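Local coordinates for protein periplasmic beta-glucosidase (Pseudomonas aeruginosa, PDB 6R5T) that probably hydrolyses terminal, non-reducing beta-D-glucosyl residues, releasing beta-D-glucose, as a periplasmic glycoside hydrolase of family 3, at residues R24-G29 against G47-T52. The protein carries 1 engineered substitution. Numbering follows the deposited sequence.
Sequences RLVSVG and GAIFNT. With GAL (beta-D-galactopyranose), chain C.
Strands 24-26 and 48-50 run parallel, 4.7 Å apart at the closest approach of their axes and inclined by 25°, with Leu-25 level with Ala-48 and Val-26 with Ile-49. They illustrate the rule of parallel pairing, in which one residue bonds to both neighbours of the residue opposite it. At the start of the ladder the carbonyl oxygen of Arg-24 is gripped twice, by the amides of Gly-47 and Ala-48, both in the carbonyl plane. Val-26 then straddles Ile-49: its N donates to Ala-48 O and its O accepts from Phe-50 N (3.0 Å), each donor lying above the carbonyl plane.

Beyond the last bridge a water takes over where the backbones part, accepting from Val-28 N, donating to Phe-50 O and also bonded to Thr-52 OG1. Phe-50 carries the side-chain contact. Its CG sits between backbone N and carbonyl carbon (chi1 66°), which turns the ring back over the neighbouring strand. Ser-27 CB lies 3.7 Å from the ring centroid, a CH-pi contact over one face, while Leu-25 CD1 meets CD1 of Phe-50 at the ring's edge (3.7 Å). Leu-25 CD1 also packs on Ala-48 CB. On the other side of the sheet Val-26 CG2 obliquely meets Ile-49 CD1. Past the ring, Asn-51 ND2 donates to O3 of the bound galactose (2.9 Å), so the turn just after strand 48-50 reaches the sugar pocket, which includes Phe-50 and Asn-51.

With helix 34-42 between them the strands form the first beta-alpha-beta unit of the TIM-barrel-like N-terminal domain: Leu-37 of that helix covers Val-26 and Ile-49, strand 75-78 continues the sheet beside 48-50, and strand 286-287 flanks 24-26.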
# COMPACT_ATOMS: atom_id res chain seq x y z
N ARG A 24 -36.82 -2.20 6.14
CA ARG A 24 -36.49 -3.24 5.16
C ARG A 24 -36.41 -2.64 3.77
O ARG A 24 -37.41 -2.07 3.29
CB ARG A 24 -37.56 -4.32 5.21
CG ARG A 24 -37.21 -5.51 4.36
CD ARG A 24 -38.20 -6.62 4.64
NE ARG A 24 -37.99 -7.76 3.78
CZ ARG A 24 -38.94 -8.47 3.20
NH1 ARG A 24 -40.20 -8.14 3.36
NH2 ARG A 24 -38.63 -9.51 2.43
N LEU A 25 -35.21 -2.72 3.16
CA LEU A 25 -34.95 -2.23 1.80
C LEU A 25 -34.62 -3.43 0.93
O LEU A 25 -33.66 -4.13 1.23
CB LEU A 25 -33.77 -1.26 1.88
CG LEU A 25 -33.15 -0.85 0.56
CD1 LEU A 25 -34.14 -0.12 -0.29
CD2 LEU A 25 -31.91 0.04 0.84
N VAL A 26 -35.41 -3.66 -0.11
CA VAL A 26 -35.27 -4.90 -0.91
C VAL A 26 -35.38 -4.59 -2.39
O VAL A 26 -35.91 -3.57 -2.78
CB VAL A 26 -36.32 -5.96 -0.51
CG1 VAL A 26 -36.02 -6.53 0.84
CG2 VAL A 26 -37.71 -5.37 -0.55
N SER A 27 -34.89 -5.54 -3.19
CA SER A 27 -35.01 -5.49 -4.67
C SER A 27 -35.72 -6.77 -5.12
O SER A 27 -35.53 -7.81 -4.49
CB SER A 27 -33.67 -5.40 -5.34
OG SER A 27 -32.84 -6.47 -4.93
N VAL A 28 -36.38 -6.70 -6.26
CA VAL A 28 -36.92 -7.91 -6.93
C VAL A 28 -35.73 -8.74 -7.39
O VAL A 28 -34.81 -8.20 -8.02
CB VAL A 28 -37.84 -7.57 -8.09
CG1 VAL A 28 -38.34 -8.83 -8.77
CG2 VAL A 28 -39.00 -6.74 -7.62
N GLY A 29 -35.75 -10.01 -7.07
CA GLY A 29 -34.64 -10.92 -7.42
C GLY A 29 -34.96 -12.34 -7.03
O GLY A 29 -36.04 -12.61 -6.50
N GLY A 47 -40.12 -1.27 3.62
CA GLY A 47 -39.95 0.17 3.78
C GLY A 47 -39.56 0.85 2.48
O GLY A 47 -39.97 1.98 2.23
N ALA A 48 -38.77 0.17 1.64
CA ALA A 48 -38.29 0.77 0.40
C ALA A 48 -37.78 -0.29 -0.54
O ALA A 48 -37.52 -1.42 -0.14
CB ALA A 48 -37.19 1.76 0.74
N ILE A 49 -37.69 0.13 -1.79
CA ILE A 49 -37.33 -0.75 -2.91
C ILE A 49 -36.11 -0.13 -3.55
O ILE A 49 -36.03 1.10 -3.65
CB ILE A 49 -38.50 -0.82 -3.88
CG1 ILE A 49 -39.75 -1.39 -3.22
CG2 ILE A 49 -38.13 -1.61 -5.13
CD1 ILE A 49 -39.64 -2.79 -2.81
N PHE A 50 -35.23 -0.98 -4.06
CA PHE A 50 -34.21 -0.49 -5.02
C PHE A 50 -34.26 -1.37 -6.27
O PHE A 50 -34.71 -2.53 -6.20
CB PHE A 50 -32.83 -0.43 -4.39
CG PHE A 50 -32.19 -1.73 -3.98
CD1 PHE A 50 -32.59 -2.38 -2.83
CD2 PHE A 50 -31.19 -2.31 -4.74
CE1 PHE A 50 -32.03 -3.55 -2.40
CE2 PHE A 50 -30.65 -3.53 -4.33
CZ PHE A 50 -31.04 -4.14 -3.17
N ASN A 51 -33.78 -0.79 -7.37
CA ASN A 51 -33.60 -1.45 -8.69
C ASN A 51 -34.92 -1.66 -9.42
O ASN A 51 -34.88 -2.34 -10.45
CB ASN A 51 -32.84 -2.77 -8.55
CG ASN A 51 -31.34 -2.61 -8.36
OD1 ASN A 51 -30.82 -1.51 -8.48
ND2 ASN A 51 -30.66 -3.69 -8.01
N THR A 52 -36.03 -1.03 -9.01
CA THR A 52 -37.27 -0.94 -9.83
C THR A 52 -37.34 0.49 -10.37
O THR A 52 -37.34 1.41 -9.56
CB THR A 52 -38.51 -1.31 -8.99
OG1 THR A 52 -38.39 -2.69 -8.69
CG2 THR A 52 -39.80 -0.98 -9.68
C1 GAL C . -25.53 -4.09 -5.22
C2 GAL C . -26.52 -3.44 -6.20
C3 GAL C . -26.95 -4.50 -7.22
C4 GAL C . -25.69 -5.03 -7.93
C5 GAL C . -24.71 -5.55 -6.85
C6 GAL C . -23.37 -5.97 -7.46
O2 GAL C . -27.64 -2.94 -5.48
O3 GAL C . -27.82 -3.86 -8.18
O4 GAL C . -25.13 -3.89 -8.62
O5 GAL C . -24.35 -4.51 -5.88
O6 GAL C . -22.48 -6.38 -6.40
O HOH W 1 -36.34 -4.11 -7.64